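Long-range contact in 3-hexulose-6-phosphate synthase (Mycobacterium gastri, PDB 3AJX), which is an enzyme of the HUMPS family with a TIM-barrel fold, which assembles as a dimer and binds a magnesium ion: residues T62-D71 with T91-H102. The protein carries 1 engineered substitution. Numbering follows the deposited sequence.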
loop_
_atom_site.group_PDB
_atom_site.type_symbol
_atom_site.label_atom_id
_atom_site.label_comp_id
_atom_site.label_asym_id
_atom_site.label_seq_id
_atom_site.Cartn_x
_atom_site.Cartn_y
_atom_site.Cartn_z
ATOM N N THR A 62 -3.203 -3.309 -2.102
ATOM C CA THR A 62 -2.142 -4.284 -2.313
ATOM C C THR A 62 -1.326 -4.026 -3.576
ATOM O O THR A 62 -1.877 -3.770 -4.647
ATOM C CB THR A 62 -2.732 -5.690 -2.371
ATOM O OG1 THR A 62 -3.414 -5.953 -1.140
ATOM C CG2 THR A 62 -1.636 -6.730 -2.583
ATOM N N MET A 63 -0.006 -4.105 -3.443
ATOM C CA MET A 63 0.884 -3.879 -4.574
ATOM C C MET A 63 1.665 -5.142 -4.928
ATOM O O MET A 63 2.173 -5.274 -6.039
ATOM C CB MET A 63 1.854 -2.745 -4.249
ATOM C CG MET A 63 2.770 -2.341 -5.391
ATOM S SD MET A 63 1.881 -1.708 -6.830
ATOM C CE MET A 63 3.125 -1.939 -8.105
ATOM N N ASP A 64 1.761 -6.063 -3.976
ATOM C CA ASP A 64 2.486 -7.312 -4.194
ATOM C C ASP A 64 1.946 -8.377 -3.246
ATOM O O ASP A 64 1.332 -8.046 -2.232
ATOM C CB ASP A 64 3.982 -7.084 -3.966
ATOM C CG ASP A 64 4.814 -8.320 -4.256
ATOM O OD1 ASP A 64 4.526 -9.018 -5.253
ATOM O OD2 ASP A 64 5.761 -8.583 -3.487
ATOM N N ALA A 65 2.178 -9.647 -3.575
ATOM C CA ALA A 65 1.672 -10.761 -2.770
ATOM C C ALA A 65 0.152 -10.602 -2.720
ATOM O O ALA A 65 -0.453 -10.512 -1.650
ATOM C CB ALA A 65 2.262 -10.722 -1.361
ATOM N N GLY A 66 -0.449 -10.552 -3.904
ATOM C CA GLY A 66 -1.883 -10.363 -4.009
ATOM C C GLY A 66 -2.739 -11.384 -3.292
ATOM O O GLY A 66 -3.677 -11.024 -2.577
ATOM N N GLU A 67 -2.432 -12.661 -3.482
ATOM C CA GLU A 67 -3.219 -13.705 -2.841
ATOM C C GLU A 67 -3.105 -13.630 -1.323
ATOM O O GLU A 67 -4.107 -13.743 -0.617
ATOM C CB GLU A 67 -2.766 -15.077 -3.331
ATOM C CG GLU A 67 -3.670 -16.212 -2.895
ATOM C CD GLU A 67 -3.166 -17.548 -3.380
ATOM O OE1 GLU A 67 -2.016 -17.898 -3.036
ATOM O OE2 GLU A 67 -3.904 -18.237 -4.111
ATOM N N LEU A 68 -1.891 -13.429 -0.822
ATOM C CA LEU A 68 -1.681 -13.359 0.620
ATOM C C LEU A 68 -2.406 -12.195 1.289
ATOM O O LEU A 68 -3.135 -12.395 2.261
ATOM C CB LEU A 68 -0.187 -13.273 0.940
ATOM C CG LEU A 68 0.161 -13.145 2.429
ATOM C CD1 LEU A 68 -0.383 -14.349 3.204
ATOM C CD2 LEU A 68 1.668 -13.046 2.590
ATOM N N GLU A 69 -2.210 -10.981 0.780
ATOM C CA GLU A 69 -2.864 -9.822 1.376
ATOM C C GLU A 69 -4.382 -9.910 1.292
ATOM O O GLU A 69 -5.086 -9.528 2.226
ATOM C CB GLU A 69 -2.370 -8.518 0.731
ATOM C CG GLU A 69 -0.940 -8.164 1.121
ATOM C CD GLU A 69 -0.637 -6.679 1.014
ATOM O OE1 GLU A 69 -1.581 -5.878 0.829
ATOM O OE2 GLU A 69 0.551 -6.312 1.132
ATOM N N ALA A 70 -4.894 -10.421 0.180
ATOM C CA ALA A 70 -6.334 -10.550 0.035
ATOM C C ALA A 70 -6.835 -11.576 1.049
ATOM O O ALA A 70 -7.805 -11.336 1.768
ATOM C CB ALA A 70 -6.685 -10.997 -1.376
ATOM N N ASP A 71 -6.153 -12.714 1.118
ATOM C CA ASP A 71 -6.559 -13.771 2.029
ATOM C C ASP A 71 -6.623 -13.346 3.493
ATOM O O ASP A 71 -7.616 -13.612 4.172
ATOM C CB ASP A 71 -5.628 -14.975 1.898
ATOM C CG ASP A 71 -6.302 -16.269 2.306
ATOM O OD1 ASP A 71 -7.340 -16.612 1.701
ATOM O OD2 ASP A 71 -5.801 -16.943 3.228
ATOM N N THR A 91 -0.464 -10.352 -9.564
ATOM C CA THR A 91 -0.821 -9.953 -8.208
ATOM C C THR A 91 -2.340 -9.822 -8.110
ATOM O O THR A 91 -2.960 -10.276 -7.145
ATOM C CB THR A 91 -0.150 -8.613 -7.851
ATOM O OG1 THR A 91 1.271 -8.795 -7.829
ATOM C CG2 THR A 91 -0.622 -8.110 -6.488
ATOM N N ILE A 92 -2.939 -9.198 -9.117
ATOM C CA ILE A 92 -4.380 -9.040 -9.135
ATOM C C ILE A 92 -5.011 -10.421 -9.273
ATOM O O ILE A 92 -6.007 -10.725 -8.619
ATOM C CB ILE A 92 -4.820 -8.130 -10.300
ATOM C CG1 ILE A 92 -4.295 -6.712 -10.048
ATOM C CG2 ILE A 92 -6.338 -8.139 -10.426
ATOM C CD1 ILE A 92 -4.528 -5.732 -11.182
ATOM N N ALA A 93 -4.418 -11.262 -10.116
ATOM C CA ALA A 93 -4.929 -12.613 -10.319
ATOM C C ALA A 93 -4.919 -13.395 -9.006
ATOM O O ALA A 93 -5.844 -14.151 -8.722
ATOM C CB ALA A 93 -4.090 -13.340 -11.366
ATOM N N GLY A 94 -3.866 -13.208 -8.214
ATOM C CA GLY A 94 -3.753 -13.897 -6.942
ATOM C C GLY A 94 -4.833 -13.457 -5.973
ATOM O O GLY A 94 -5.409 -14.277 -5.259
ATOM N N ALA A 95 -5.099 -12.156 -5.937
ATOM C CA ALA A 95 -6.131 -11.628 -5.057
ATOM C C ALA A 95 -7.489 -12.175 -5.497
ATOM O O ALA A 95 -8.318 -12.551 -4.666
ATOM C CB ALA A 95 -6.137 -10.106 -5.111
ATOM N N VAL A 96 -7.716 -12.216 -6.807
ATOM C CA VAL A 96 -8.974 -12.728 -7.336
ATOM C C VAL A 96 -9.152 -14.202 -6.964
ATOM O O VAL A 96 -10.260 -14.642 -6.655
ATOM C CB VAL A 96 -9.039 -12.554 -8.876
ATOM C CG1 VAL A 96 -10.193 -13.369 -9.457
ATOM C CG2 VAL A 96 -9.228 -11.074 -9.216
ATOM N N LYS A 97 -8.057 -14.956 -6.971
ATOM C CA LYS A 97 -8.121 -16.373 -6.625
ATOM C C LYS A 97 -8.573 -16.514 -5.170
ATOM O O LYS A 97 -9.397 -17.374 -4.842
ATOM C CB LYS A 97 -6.749 -17.020 -6.834
ATOM C CG LYS A 97 -6.763 -18.536 -6.836
ATOM C CD LYS A 97 -5.404 -19.069 -7.262
ATOM C CE LYS A 97 -5.435 -20.571 -7.459
ATOM N NZ LYS A 97 -4.098 -21.103 -7.857
ATOM N N ALA A 98 -8.049 -15.658 -4.300
ATOM C CA ALA A 98 -8.437 -15.706 -2.894
ATOM C C ALA A 98 -9.902 -15.291 -2.756
ATOM O O ALA A 98 -10.643 -15.860 -1.958
ATOM C CB ALA A 98 -7.554 -14.787 -2.068
ATOM N N ALA A 99 -10.321 -14.298 -3.538
ATOM C CA ALA A 99 -11.706 -13.847 -3.477
ATOM C C ALA A 99 -12.650 -14.982 -3.885
ATOM O O ALA A 99 -13.682 -15.198 -3.251
ATOM C CB ALA A 99 -11.906 -12.632 -4.384
ATOM N N GLN A 100 -12.290 -15.709 -4.937
ATOM C CA GLN A 100 -13.115 -16.819 -5.403
ATOM C C GLN A 100 -13.216 -17.899 -4.338
ATOM O O GLN A 100 -14.286 -18.461 -4.109
ATOM C CB GLN A 100 -12.527 -17.414 -6.685
ATOM C CG GLN A 100 -12.780 -16.576 -7.921
ATOM C CD GLN A 100 -14.241 -16.573 -8.324
ATOM O OE1 GLN A 100 -14.788 -17.600 -8.732
ATOM N NE2 GLN A 100 -14.886 -15.418 -8.201
ATOM N N ALA A 101 -12.098 -18.174 -3.676
ATOM C CA ALA A 101 -12.050 -19.192 -2.634
ATOM C C ALA A 101 -12.959 -18.871 -1.444
ATOM O O ALA A 101 -13.456 -19.782 -0.780
ATOM C CB ALA A 101 -10.611 -19.371 -2.155
ATOM N N HIS A 102 -13.178 -17.586 -1.179
ATOM C CA HIS A 102 -14.011 -17.162 -0.058
ATOM C C HIS A 102 -15.374 -16.628 -0.481
ATOM O O HIS A 102 -16.139 -16.157 0.358
ATOM C CB HIS A 102 -13.298 -16.072 0.746
ATOM C CG HIS A 102 -12.039 -16.532 1.404
ATOM N ND1 HIS A 102 -12.033 -17.423 2.455
ATOM C CD2 HIS A 102 -10.739 -16.245 1.149
ATOM C CE1 HIS A 102 -10.787 -17.668 2.818
ATOM N NE2 HIS A 102 -9.981 -16.964 2.040
HETATM O O HOH W 1 2.731 -6.538 -8.284
HETATM O O HOH W 2 -2.719 -20.281 -5.260
#
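Glu67 reaches out along the flank of helix 89-102, beside Gly94 and Lys97. Its CB rests 3.4 Å from Gly94 O and CG stays almost as near that oxygen, while CG also faces the methyl of Ala98. With CG anti to the backbone N and the chain extended beyond it, OE2 arrives 3.6 Å from Lys97 CD, against the methylenes of the lysine. The charged ends do not touch; a water joins them, donating to Glu67 OE2 and accepting from Lys97 NZ.

Beneath this exposed edge the axes of segments 66-71 and 91-102, on neighbouring helices of the barrel, approach to 6.9 Å at a crossing angle of -39°. Gly66 and Gly94, lacking side chains, let the backbones meet: Gly66 CA directs a nearly straight CA-H...O contact at Thr91 O (3.3 Å). Ala70 CB then packs on Ala95 and Ala98, and Ala70 and Ala95 continue inward to strand 80-84.

At the start of helix 66-75, Thr91 CG2 lies 3.6 Å from Gly66 N, and a water donates to both Thr91 OG1 and Met63 O. Asp138 OD2 of the second subunit hydrogen-bonds to Thr91 OG1 and Gly66 N, placing this end at the dimer interface.

Toward the other end, His102 NE2 donates to Asp71 OD1 (2.7 Å, 160°). The oxygen lies in the ring plane but is met on its syn side, 34° out of the carboxylate plane. The chemistry thus implies a seam closed by glycine and alanine backbone, through CA-H...O contacts and small methyls, with direct and water-mediated polar links along its margins.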